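Long-range contacts in periplasmic binding protein/LacI transcriptional regulator (Clostridium phytofermentans, PDB 3BRS), which probably binds a sugar for uptake into the cell, as a two-domain receptor of the periplasmic binding protein family: residues A[128-134]-A[162-166]; A[91-97]-A[105-110]; A[40-44]-A[60-64]; A[5-9]-A[257-261]. All coordinates share one frame; numbering follows the deposited sequence.

Contact 1: residues A[128-134]-A[162-166]; sequences VRKSGKI and NKIEA
Ile134 and Ile164 form a parallel bridge where the two strands of a beta-alpha-beta unit begin: strand 133-138, helix 144-157 and strand 164-169. The unit illustrates how a crossover is closed at its strand entrance by backbone bonds and a few long side chains. Ile134 O accepts the amide of Glu165, with Glu165 N 2.7 Å away and the N-H directed almost straight at the oxygen (175°). The bond from Ile134 N to Lys163 O, at 3.1 Å, is bent and weak. Beside this pairing, Ile134 CD1 rests 3.8 Å from Lys163 CB.

Lys163 adds a polar anchor of its own. Its chain runs out nearly straight as far as CE and then bends at the last torsion (-130°), which sets NZ between two backbone oxygens. NZ donates to Val128 O and to Gly132 O, each at 3.0 Å and each in the carbonyl plane. One ammonium thus pins both ends of the turn leading from helix 113-127 into the strand, while its CD slides along Val128 CG2 at 3.6 Å. Lys133 bends back across Lys163 and meets Glu165 roughly at a right angle; Lys133 NZ and Glu165 OE2 form a salt bridge at 3.3 Å, the hydrogen bond within it being weak. Asp190 brings a second carboxylate close to Glu165, a repulsion that the Lys133 ammonium would probably offset in part.

Strand 164-169 is an outermost strand of its sheet. Strand 191-196 flanks strand 133-138 on the other side, and Leu157 of helix 144-157 packs against both isoleucines.

Contact 2: residues A[91-97]-A[105-110]; sequences IKLIVID and ADITVA
Asp106 turns its carboxylate back beside its own backbone N, with CG opposite the carbonyl carbon (chi1 -60°), and in this pose OD2 faces the amide of Leu93. Val95, with chi1 at 162°, puts CG1 opposite its N and leaves CG2 to lean on Ala105 CB at 3.8 Å. The aspartate makes a two-way grip on a single residue: Leu93 N donates to Asp106 OD2 at 2.8 Å with an N-H angle of 162°, and Asp106 N donates to Leu93 O, also at 2.8 Å. OD2 is met on its anti side, somewhat out of the carboxylate plane. A water adds to the hold, donating to Asp106 OD2 at 3.3 Å and to Ile91 O at 3.2 Å. Lys92 lies across the same carboxylate, though its ammonium stays too distant for an ion pair.

Beyond this mixed side-chain and backbone clasp, regular parallel pairing takes over. Strands 92-96 and 107-110 are neighbours in the six-stranded parallel sheet of one alpha/beta lobe, and here a short loop without a helix links them, whereas many parallel neighbours are joined through one. Val95 N reaches Ile107 O at 2.8 Å, and Val95 O takes the amide of Val109 at 2.9 Å, so both polar backbone atoms of this buried valine are satisfied by the one partner strand. Ile94, Ile96, Ile107 and Val109 share one face, on which Ile94 and Ile96 touch helix 246-262; Val95 and Thr108 occupy the other. At the far end Asp97 N donates to Val109 O at 2.9 Å, and Ala110 CB rests near Asp97 O.

Contact 3: residues A[40-44]-A[60-64]; sequences LEFMA and EAIKR
Glu41 and Arg64 join the two halves of a beta-alpha unit: strand 39-42 leads into helix 51-63, and the chain then goes on to strand 68-71, a crossover that passes over strand 7-11 lying between the two strands. The example shows how one arginine can combine ionic, water-mediated and dispersive contacts.

The ionic part is a single-pronged salt bridge. Arg64 NH1 donates to Glu41 OE1 at 2.7 Å with an N-H angle of 143°. The carboxylate lies in the guanidinium plane only through OE1, since the two flat groups stand nearly perpendicular (86°) and the donor approaches from above the carboxylate. OE1 also meets the Tyr7 hydroxyl of the intervening strand, in what is probably a second hydrogen bond to the same oxygen, though the modelled separation is unusually short.

A water extends the polar edge. It accepts from Arg64 NH1 at 3.0 Å and reaches Phe42 O through a weak bond, tying the guanidinium to the strand's backbone.

The remaining contact is Met43, which is buried; its side chain and that of Arg64 approach each other from opposite directions. Its SD sits over the centre of one guanidinium face, 3.9 Å from Arg64 CZ, and also lies 4.2 Å from Ala61 CB. A bend at the last torsion (chi3 59°) swings the methyl on toward the helix, where Met43 CE touches Glu60 CB at 3.6 Å and Glu60 OE1 at 3.5 Å.

Contact 4: residues A[5-9]-A[257-261]; sequences QYYMI and ALKLL
Ala257 receives the tip of Met8. The methionine runs extended beyond CG, which carries its end all the way to the helix, with Met8 CE 3.5 Å and SD 3.7 Å from Ala257 CB. One residue on, Leu258 brings CD2 against two partners: it approaches the Tyr6 ring obliquely, 3.8 Å from Tyr6 CD1, and meets Met8 CE at 3.9 Å, the Leu258 and Met8 side chains crossing at about a right angle.

The arrangement is alpha/beta layer packing: helix 246-262 lies on the parallel sheet, its short segment running at 133° to strand 7-9 with the axes 11.4 Å apart at their closest. The chain has by then built strand 240-243 of the second sheet and returned to the first, as in periplasmic binding proteins, whose lobes are each assembled from separate parts of the chain.

A turn later Leu261 slides past Tyr6 in the opposite direction and lays CD2 over one face of the ring. This CH-pi contact has Leu261 CD2 3.9 Å from the Tyr6 ring centroid, 21° off the normal, while Leu261 CG touches Tyr6 CE2 at 3.6 Å. Leu261 also packs on Val68 of strand 68-71 and Lys92 of strand 92-96, the next two strands across the sheet from strand 7-11.

Contacts 2, 3 and 4 belong to one sheet and touch one another, whereas contact 1 belongs to the other lobe's sheet, its centre about 37 Å from that of contact 2 and on the opposite side of the chain's centre. Contact 2 is the buried one and relies mainly on backbone bonds, with one aspartate at its edge; contact 1, at the surface, adds to its parallel pairing a lysine bonded to backbone oxygens and a lysine-glutamate salt bridge. Contacts 3 and 4 are partly buried and place helices on the sheet, through an arginine, a glutamate and a methionine in one and through apolar groups in the other. Helix 246-262 serves both contact 4 and the Ile94 face of contact 2, with Leu260 packing on Ile94.

Contact 1: residues A[128-134]-A[162-166]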
loop_
_atom_site.group_PDB
_atom_site.type_symbol
_atom_site.label_atom_id
_atom_site.label_comp_id
_atom_site.label_asym_id
_atom_site.label_seq_id
_atom_site.Cartn_x
_atom_site.Cartn_y
_atom_site.Cartn_z
ATOM N N VAL A 128 -13.259 15.207 -14.495
ATOM C CA VAL A 128 -13.786 16.514 -14.066
ATOM C C VAL A 128 -13.416 17.685 -15.060
ATOM O O VAL A 128 -13.417 18.875 -14.673
ATOM C CB VAL A 128 -13.390 16.835 -12.594
ATOM C CG1 VAL A 128 -13.673 15.658 -11.717
ATOM C CG2 VAL A 128 -11.985 17.106 -12.530
ATOM N N ARG A 129 -13.152 17.327 -16.328
ATOM C CA ARG A 129 -12.851 18.259 -17.426
ATOM C C ARG A 129 -13.865 19.390 -17.554
ATOM O O ARG A 129 -13.506 20.547 -17.805
ATOM C CB ARG A 129 -12.914 17.517 -18.765
ATOM C CG ARG A 129 -11.629 17.323 -19.439
ATOM C CD ARG A 129 -11.863 16.860 -20.882
ATOM N NE ARG A 129 -13.116 16.113 -21.033
ATOM C CZ ARG A 129 -13.549 15.574 -22.180
ATOM N NH1 ARG A 129 -14.715 14.915 -22.208
ATOM N NH2 ARG A 129 -12.821 15.679 -23.304
ATOM N N LYS A 130 -15.140 19.038 -17.500
ATOM C CA LYS A 130 -16.185 20.036 -17.704
ATOM C C LYS A 130 -16.563 20.556 -16.341
ATOM O O LYS A 130 -16.732 21.753 -16.153
ATOM C CB LYS A 130 -17.425 19.460 -18.406
ATOM C CG LYS A 130 -17.239 18.913 -19.798
ATOM C CD LYS A 130 -18.619 18.780 -20.460
ATOM C CE LYS A 130 -19.063 20.062 -21.252
ATOM N NZ LYS A 130 -19.965 21.076 -20.554
ATOM N N SER A 131 -16.701 19.631 -15.394
ATOM C CA SER A 131 -17.064 19.965 -14.027
ATOM C C SER A 131 -17.068 18.732 -13.166
ATOM O O SER A 131 -16.916 17.620 -13.652
ATOM C CB SER A 131 -18.475 20.589 -13.961
ATOM O OG SER A 131 -19.468 19.850 -14.687
ATOM N N GLY A 132 -17.320 18.964 -11.887
ATOM C CA GLY A 132 -17.327 17.936 -10.861
ATOM C C GLY A 132 -16.228 18.341 -9.911
ATOM O O GLY A 132 -15.304 19.054 -10.306
ATOM N N LYS A 133 -16.351 17.931 -8.656
ATOM C CA LYS A 133 -15.281 18.060 -7.680
ATOM C C LYS A 133 -14.964 16.624 -7.247
ATOM O O LYS A 133 -15.470 15.689 -7.849
ATOM C CB LYS A 133 -15.604 18.986 -6.487
ATOM C CG LYS A 133 -16.106 20.370 -6.912
ATOM C CD LYS A 133 -14.987 21.315 -7.339
ATOM C CE LYS A 133 -15.008 22.658 -6.517
ATOM N NZ LYS A 133 -14.568 22.527 -5.072
ATOM N N ILE A 134 -14.101 16.471 -6.269
ATOM C CA ILE A 134 -13.401 15.205 -6.099
ATOM C C ILE A 134 -13.367 14.903 -4.638
ATOM O O ILE A 134 -12.986 15.782 -3.829
ATOM C CB ILE A 134 -11.867 15.257 -6.676
ATOM C CG1 ILE A 134 -11.832 15.368 -8.208
ATOM C CG2 ILE A 134 -11.022 14.049 -6.214
ATOM C CD1 ILE A 134 -10.537 16.069 -8.677
ATOM N N ASN A 162 -7.002 21.693 -6.929
ATOM C CA ASN A 162 -7.914 22.429 -6.072
ATOM C C ASN A 162 -9.368 21.874 -6.160
ATOM O O ASN A 162 -10.225 22.302 -5.414
ATOM C CB ASN A 162 -7.888 23.915 -6.517
ATOM C CG ASN A 162 -8.455 24.121 -7.931
ATOM O OD1 ASN A 162 -9.102 25.126 -8.202
ATOM N ND2 ASN A 162 -8.236 23.168 -8.820
ATOM N N LYS A 163 -9.653 20.986 -7.117
ATOM C CA LYS A 163 -10.947 20.380 -7.198
ATOM C C LYS A 163 -11.148 19.290 -6.099
ATOM O O LYS A 163 -12.266 18.925 -5.816
ATOM C CB LYS A 163 -11.188 19.838 -8.615
ATOM C CG LYS A 163 -11.583 20.921 -9.607
ATOM C CD LYS A 163 -11.960 20.323 -10.954
ATOM C CE LYS A 163 -12.769 21.319 -11.812
ATOM N NZ LYS A 163 -14.043 20.716 -12.392
ATOM N N ILE A 164 -10.081 18.797 -5.473
ATOM C CA ILE A 164 -10.227 17.929 -4.314
ATOM C C ILE A 164 -10.918 18.682 -3.199
ATOM O O ILE A 164 -10.394 19.680 -2.674
ATOM C CB ILE A 164 -8.862 17.439 -3.796
ATOM C CG1 ILE A 164 -8.114 16.758 -4.927
ATOM C CG2 ILE A 164 -9.043 16.538 -2.535
ATOM C CD1 ILE A 164 -6.739 16.172 -4.482
ATOM N N GLU A 165 -12.084 18.171 -2.822
ATOM C CA GLU A 165 -12.932 18.794 -1.841
ATOM C C GLU A 165 -12.464 18.483 -0.455
ATOM O O GLU A 165 -12.449 19.331 0.482
ATOM C CB GLU A 165 -14.309 18.206 -2.021
ATOM C CG GLU A 165 -15.352 19.080 -1.540
ATOM C CD GLU A 165 -15.811 20.085 -2.552
ATOM O OE1 GLU A 165 -16.355 19.674 -3.596
ATOM O OE2 GLU A 165 -15.724 21.285 -2.226
ATOM N N ALA A 166 -12.092 17.228 -0.314
ATOM C CA ALA A 166 -11.696 16.724 0.966
ATOM C C ALA A 166 -10.973 15.388 0.869
ATOM O O ALA A 166 -11.213 14.546 -0.069
ATOM C CB ALA A 166 -12.907 16.625 1.893
#

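Contact 2: residues A[91-97]-A[105-110]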
loop_
_atom_site.group_PDB
_atom_site.type_symbol
_atom_site.label_atom_id
_atom_site.label_comp_id
_atom_site.label_asym_id
_atom_site.label_seq_id
_atom_site.Cartn_x
_atom_site.Cartn_y
_atom_site.Cartn_z
ATOM N N ILE A 91 21.472 -8.419 11.405
ATOM C CA ILE A 91 20.370 -8.836 10.480
ATOM C C ILE A 91 20.230 -7.913 9.246
ATOM O O ILE A 91 20.275 -6.668 9.348
ATOM C CB ILE A 91 18.993 -8.876 11.267
ATOM C CG1 ILE A 91 19.126 -9.812 12.481
ATOM C CG2 ILE A 91 17.926 -9.469 10.392
ATOM C CD1 ILE A 91 18.051 -9.600 13.547
ATOM N N LYS A 92 20.023 -8.539 8.085
ATOM C CA LYS A 92 19.738 -7.852 6.829
ATOM C C LYS A 92 18.301 -7.277 6.853
ATOM O O LYS A 92 17.366 -7.946 7.301
ATOM C CB LYS A 92 19.853 -8.916 5.699
ATOM C CG LYS A 92 21.240 -9.528 5.498
ATOM C CD LYS A 92 22.140 -8.520 4.794
ATOM C CE LYS A 92 23.406 -8.187 5.565
ATOM N NZ LYS A 92 24.358 -9.310 5.490
ATOM N N LEU A 93 18.104 -6.046 6.386
ATOM C CA LEU A 93 16.800 -5.491 6.294
ATOM C C LEU A 93 16.420 -5.337 4.826
ATOM O O LEU A 93 17.070 -4.562 4.115
ATOM C CB LEU A 93 16.743 -4.133 6.997
ATOM C CG LEU A 93 15.449 -3.341 6.964
ATOM C CD1 LEU A 93 14.221 -4.158 7.455
ATOM C CD2 LEU A 93 15.658 -2.158 7.816
ATOM N N ILE A 94 15.370 -6.023 4.391
ATOM C CA ILE A 94 14.618 -5.691 3.144
ATOM C C ILE A 94 13.372 -4.918 3.475
ATOM O O ILE A 94 12.545 -5.337 4.316
ATOM C CB ILE A 94 14.162 -6.985 2.352
ATOM C CG1 ILE A 94 15.305 -7.862 2.138
ATOM C CG2 ILE A 94 13.449 -6.701 0.948
ATOM C CD1 ILE A 94 16.496 -7.116 1.726
ATOM N N VAL A 95 13.218 -3.747 2.883
ATOM C CA VAL A 95 11.930 -3.077 3.014
ATOM C C VAL A 95 11.002 -3.504 1.858
ATOM O O VAL A 95 11.409 -3.465 0.737
ATOM C CB VAL A 95 12.029 -1.641 3.188
ATOM C CG1 VAL A 95 10.664 -1.015 2.858
ATOM C CG2 VAL A 95 12.453 -1.321 4.670
ATOM N N ILE A 96 9.792 -4.009 2.177
ATOM C CA ILE A 96 8.825 -4.355 1.149
ATOM C C ILE A 96 7.557 -3.407 1.200
ATOM O O ILE A 96 7.080 -3.019 2.272
ATOM C CB ILE A 96 8.371 -5.756 1.366
ATOM C CG1 ILE A 96 8.064 -5.920 2.847
ATOM C CG2 ILE A 96 9.376 -6.791 0.735
ATOM C CD1 ILE A 96 7.110 -7.097 3.134
ATOM N N ASP A 97 7.030 -3.018 0.049
ATOM C CA ASP A 97 5.834 -2.143 0.012
ATOM C C ASP A 97 6.010 -0.720 0.528
ATOM O O ASP A 97 5.773 0.176 -0.235
ATOM C CB ASP A 97 4.689 -2.839 0.733
ATOM C CG ASP A 97 3.423 -1.986 0.802
ATOM O OD1 ASP A 97 2.972 -1.529 -0.240
ATOM O OD2 ASP A 97 2.871 -1.760 1.876
ATOM N N ALA A 105 17.205 0.689 4.862
ATOM C CA ALA A 105 16.994 -0.562 4.107
ATOM C C ALA A 105 18.211 -0.968 3.376
ATOM O O ALA A 105 18.820 -0.132 2.724
ATOM C CB ALA A 105 15.840 -0.458 3.089
ATOM N N ASP A 106 18.526 -2.247 3.397
ATOM C CA ASP A 106 19.562 -2.818 2.532
ATOM C C ASP A 106 19.026 -2.883 1.093
ATOM O O ASP A 106 19.710 -2.500 0.182
ATOM C CB ASP A 106 20.075 -4.190 3.018
ATOM C CG ASP A 106 20.698 -4.131 4.404
ATOM O OD1 ASP A 106 21.497 -3.221 4.664
ATOM O OD2 ASP A 106 20.376 -4.976 5.257
ATOM N N ILE A 107 17.801 -3.327 0.910
ATOM C CA ILE A 107 17.082 -3.148 -0.362
ATOM C C ILE A 107 15.604 -2.787 -0.109
ATOM O O ILE A 107 15.057 -3.162 0.905
ATOM C CB ILE A 107 17.357 -4.289 -1.415
ATOM C CG1 ILE A 107 16.278 -4.286 -2.491
ATOM C CG2 ILE A 107 17.496 -5.627 -0.776
ATOM C CD1 ILE A 107 16.379 -5.330 -3.457
ATOM N N THR A 108 15.013 -1.942 -0.948
ATOM C CA THR A 108 13.548 -1.693 -0.958
ATOM C C THR A 108 12.839 -2.262 -2.212
ATOM O O THR A 108 13.213 -1.900 -3.295
ATOM C CB THR A 108 13.303 -0.210 -0.956
ATOM O OG1 THR A 108 13.763 0.293 0.309
ATOM C CG2 THR A 108 11.763 0.111 -1.140
ATOM N N VAL A 109 11.845 -3.148 -2.067
ATOM C CA VAL A 109 11.047 -3.591 -3.229
ATOM C C VAL A 109 9.647 -3.005 -3.097
ATOM O O VAL A 109 8.942 -3.345 -2.156
ATOM C CB VAL A 109 10.938 -5.091 -3.361
ATOM C CG1 VAL A 109 10.411 -5.442 -4.843
ATOM C CG2 VAL A 109 12.338 -5.729 -3.102
ATOM N N ALA A 110 9.229 -2.141 -4.022
ATOM C CA ALA A 110 7.889 -1.549 -3.872
ATOM C C ALA A 110 7.320 -1.172 -5.167
ATOM O O ALA A 110 8.021 -1.157 -6.184
ATOM C CB ALA A 110 7.982 -0.247 -2.929
HETATM O O HOH W 1 20.590 -3.718 8.283
#

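Contact 3: residues A[40-44]-A[60-64]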
loop_
_atom_site.group_PDB
_atom_site.type_symbol
_atom_site.label_atom_id
_atom_site.label_comp_id
_atom_site.label_asym_id
_atom_site.label_seq_id
_atom_site.Cartn_x
_atom_site.Cartn_y
_atom_site.Cartn_z
ATOM N N LEU A 40 10.923 -19.446 6.681
ATOM C CA LEU A 40 10.241 -18.116 6.645
ATOM C C LEU A 40 9.102 -18.105 7.673
ATOM O O LEU A 40 8.172 -18.928 7.587
ATOM C CB LEU A 40 9.606 -17.862 5.273
ATOM C CG LEU A 40 9.562 -16.476 4.569
ATOM C CD1 LEU A 40 8.393 -16.394 3.599
ATOM C CD2 LEU A 40 9.696 -15.182 5.433
ATOM N N GLU A 41 9.178 -17.191 8.650
ATOM C CA GLU A 41 8.034 -16.953 9.531
ATOM C C GLU A 41 7.379 -15.561 9.166
ATOM O O GLU A 41 8.054 -14.684 8.608
ATOM C CB GLU A 41 8.459 -17.098 11.025
ATOM C CG GLU A 41 8.987 -18.535 11.520
ATOM C CD GLU A 41 9.603 -18.536 12.983
ATOM O OE1 GLU A 41 9.943 -17.427 13.551
ATOM O OE2 GLU A 41 9.734 -19.674 13.611
ATOM N N PHE A 42 6.059 -15.390 9.424
ATOM C CA PHE A 42 5.332 -14.085 9.397
ATOM C C PHE A 42 4.857 -13.612 10.777
ATOM O O PHE A 42 4.498 -14.420 11.621
ATOM C CB PHE A 42 4.142 -14.215 8.488
ATOM C CG PHE A 42 4.515 -14.561 7.091
ATOM C CD1 PHE A 42 4.758 -13.535 6.145
ATOM C CD2 PHE A 42 4.674 -15.871 6.695
ATOM C CE1 PHE A 42 5.119 -13.830 4.771
ATOM C CE2 PHE A 42 5.060 -16.175 5.329
ATOM C CZ PHE A 42 5.296 -15.116 4.386
ATOM N N MET A 43 4.947 -12.327 11.035
ATOM C CA MET A 43 4.539 -11.737 12.297
ATOM C C MET A 43 3.890 -10.430 11.813
ATOM O O MET A 43 4.442 -9.835 10.931
ATOM C CB MET A 43 5.763 -11.390 13.207
ATOM C CG MET A 43 6.774 -12.567 13.510
ATOM S SD MET A 43 8.097 -12.080 14.672
ATOM C CE MET A 43 7.434 -11.543 16.238
ATOM N N ALA A 44 2.747 -9.986 12.366
ATOM C CA ALA A 44 2.103 -8.774 11.877
ATOM C C ALA A 44 1.132 -8.400 12.969
ATOM O O ALA A 44 0.663 -9.294 13.718
ATOM C CB ALA A 44 1.353 -9.020 10.508
ATOM N N GLU A 60 10.853 -8.370 18.914
ATOM C CA GLU A 60 10.670 -9.824 19.054
ATOM C C GLU A 60 11.381 -10.570 17.885
ATOM O O GLU A 60 11.985 -11.649 18.102
ATOM C CB GLU A 60 9.171 -10.194 19.084
ATOM C CG GLU A 60 8.390 -9.851 20.401
ATOM C CD GLU A 60 6.793 -9.930 20.281
ATOM O OE1 GLU A 60 6.276 -10.657 19.376
ATOM O OE2 GLU A 60 6.084 -9.258 21.106
ATOM N N ALA A 61 11.267 -10.030 16.665
ATOM C CA ALA A 61 11.884 -10.602 15.440
ATOM C C ALA A 61 13.408 -10.698 15.628
ATOM O O ALA A 61 14.026 -11.734 15.462
ATOM C CB ALA A 61 11.550 -9.681 14.151
ATOM N N ILE A 62 13.984 -9.586 16.068
ATOM C CA ILE A 62 15.411 -9.460 16.342
ATOM C C ILE A 62 15.883 -10.486 17.370
ATOM O O ILE A 62 16.910 -11.094 17.149
ATOM C CB ILE A 62 15.766 -8.070 16.869
ATOM C CG1 ILE A 62 15.550 -6.988 15.776
ATOM C CG2 ILE A 62 17.245 -8.045 17.473
ATOM C CD1 ILE A 62 15.471 -5.613 16.381
ATOM N N LYS A 63 15.147 -10.670 18.465
ATOM C CA LYS A 63 15.477 -11.748 19.426
ATOM C C LYS A 63 15.312 -13.172 18.923
ATOM O O LYS A 63 15.869 -14.098 19.508
ATOM C CB LYS A 63 14.684 -11.606 20.722
ATOM C CG LYS A 63 14.725 -10.228 21.373
ATOM C CD LYS A 63 15.984 -10.010 22.180
ATOM C CE LYS A 63 15.764 -8.923 23.282
ATOM N NZ LYS A 63 16.885 -8.797 24.320
ATOM N N ARG A 64 14.598 -13.387 17.828
ATOM C CA ARG A 64 14.623 -14.724 17.199
ATOM C C ARG A 64 15.879 -15.015 16.383
ATOM O O ARG A 64 16.062 -16.119 15.942
ATOM C CB ARG A 64 13.403 -14.974 16.358
ATOM C CG ARG A 64 12.130 -15.047 17.197
ATOM C CD ARG A 64 10.938 -15.519 16.355
ATOM N NE ARG A 64 9.661 -15.177 17.037
ATOM C CZ ARG A 64 8.485 -15.521 16.550
ATOM N NH1 ARG A 64 8.435 -16.205 15.377
ATOM N NH2 ARG A 64 7.381 -15.170 17.224
HETATM O O HOH W 2 5.767 -16.361 14.075
#

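Contact 4: residues A[5-9]-A[257-261]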
loop_
_atom_site.group_PDB
_atom_site.type_symbol
_atom_site.label_atom_id
_atom_site.label_comp_id
_atom_site.label_asym_id
_atom_site.label_seq_id
_atom_site.Cartn_x
_atom_site.Cartn_y
_atom_site.Cartn_z
ATOM N N GLN A 5 20.155 -23.862 6.597
ATOM C CA GLN A 5 19.034 -23.077 5.983
ATOM C C GLN A 5 18.992 -21.667 6.526
ATOM O O GLN A 5 19.110 -21.445 7.752
ATOM C CB GLN A 5 17.693 -23.698 6.307
ATOM C CG GLN A 5 17.075 -24.562 5.221
ATOM C CD GLN A 5 15.590 -24.796 5.538
ATOM O OE1 GLN A 5 14.838 -25.398 4.754
ATOM N NE2 GLN A 5 15.162 -24.291 6.703
ATOM N N TYR A 6 18.795 -20.723 5.608
ATOM C CA TYR A 6 18.552 -19.331 5.954
ATOM C C TYR A 6 17.222 -19.144 6.663
ATOM O O TYR A 6 16.215 -19.738 6.254
ATOM C CB TYR A 6 18.618 -18.527 4.684
ATOM C CG TYR A 6 20.044 -18.401 4.125
ATOM C CD1 TYR A 6 20.347 -18.855 2.840
ATOM C CD2 TYR A 6 21.078 -17.814 4.886
ATOM C CE1 TYR A 6 21.643 -18.755 2.314
ATOM C CE2 TYR A 6 22.403 -17.709 4.359
ATOM C CZ TYR A 6 22.654 -18.173 3.069
ATOM O OH TYR A 6 23.920 -18.054 2.513
ATOM N N TYR A 7 17.244 -18.329 7.738
ATOM C CA TYR A 7 16.049 -17.995 8.523
ATOM C C TYR A 7 15.676 -16.485 8.304
ATOM O O TYR A 7 16.444 -15.582 8.651
ATOM C CB TYR A 7 16.246 -18.391 10.008
ATOM C CG TYR A 7 15.159 -18.077 11.005
ATOM C CD1 TYR A 7 15.530 -17.722 12.370
ATOM C CD2 TYR A 7 13.776 -18.112 10.643
ATOM C CE1 TYR A 7 14.583 -17.360 13.315
ATOM C CE2 TYR A 7 12.767 -17.767 11.599
ATOM C CZ TYR A 7 13.196 -17.394 12.947
ATOM O OH TYR A 7 12.257 -17.074 13.908
ATOM N N MET A 8 14.492 -16.268 7.724
ATOM C CA MET A 8 13.964 -14.940 7.336
ATOM C C MET A 8 12.631 -14.690 8.038
ATOM O O MET A 8 11.826 -15.584 8.202
ATOM C CB MET A 8 13.730 -14.841 5.822
ATOM C CG MET A 8 14.970 -15.075 4.901
ATOM S SD MET A 8 14.831 -14.271 3.244
ATOM C CE MET A 8 16.374 -14.869 2.596
ATOM N N ILE A 9 12.408 -13.485 8.543
ATOM C CA ILE A 9 11.080 -13.245 9.176
ATOM C C ILE A 9 10.442 -12.116 8.425
ATOM O O ILE A 9 11.061 -11.061 8.288
ATOM C CB ILE A 9 11.246 -12.889 10.676
ATOM C CG1 ILE A 9 11.714 -14.126 11.468
ATOM C CG2 ILE A 9 9.870 -12.290 11.268
ATOM C CD1 ILE A 9 12.092 -13.730 13.031
ATOM N N ALA A 257 16.982 -10.989 -0.998
ATOM C CA ALA A 257 17.567 -11.085 0.370
ATOM C C ALA A 257 18.682 -12.114 0.291
ATOM O O ALA A 257 19.673 -12.049 1.052
ATOM C CB ALA A 257 16.537 -11.579 1.365
ATOM N N LEU A 258 18.508 -13.040 -0.654
ATOM C CA LEU A 258 19.475 -14.073 -0.894
ATOM C C LEU A 258 20.798 -13.519 -1.439
ATOM O O LEU A 258 21.872 -13.939 -1.043
ATOM C CB LEU A 258 18.896 -15.119 -1.824
ATOM C CG LEU A 258 18.132 -16.296 -1.195
ATOM C CD1 LEU A 258 18.108 -17.485 -2.197
ATOM C CD2 LEU A 258 18.797 -16.686 0.125
ATOM N N LYS A 259 20.710 -12.523 -2.310
ATOM C CA LYS A 259 21.896 -11.922 -2.866
ATOM C C LYS A 259 22.689 -11.291 -1.765
ATOM O O LYS A 259 23.891 -11.543 -1.664
ATOM C CB LYS A 259 21.540 -10.935 -3.950
ATOM C CG LYS A 259 20.790 -11.648 -5.041
ATOM C CD LYS A 259 21.253 -11.245 -6.373
ATOM C CE LYS A 259 20.870 -12.285 -7.392
ATOM N NZ LYS A 259 22.052 -12.468 -8.273
ATOM N N LEU A 260 22.024 -10.568 -0.875
ATOM C CA LEU A 260 22.750 -9.877 0.193
ATOM C C LEU A 260 23.530 -10.835 1.076
ATOM O O LEU A 260 24.649 -10.546 1.464
ATOM C CB LEU A 260 21.801 -9.131 1.119
ATOM C CG LEU A 260 20.808 -8.168 0.515
ATOM C CD1 LEU A 260 19.805 -7.742 1.603
ATOM C CD2 LEU A 260 21.592 -6.954 -0.062
ATOM N N LEU A 261 22.888 -11.936 1.451
ATOM C CA LEU A 261 23.515 -12.933 2.305
ATOM C C LEU A 261 24.662 -13.629 1.581
ATOM O O LEU A 261 25.605 -14.041 2.232
ATOM C CB LEU A 261 22.477 -13.977 2.682
ATOM C CG LEU A 261 21.776 -14.152 4.021
ATOM C CD1 LEU A 261 21.715 -13.019 5.077
ATOM C CD2 LEU A 261 20.462 -14.534 3.559
#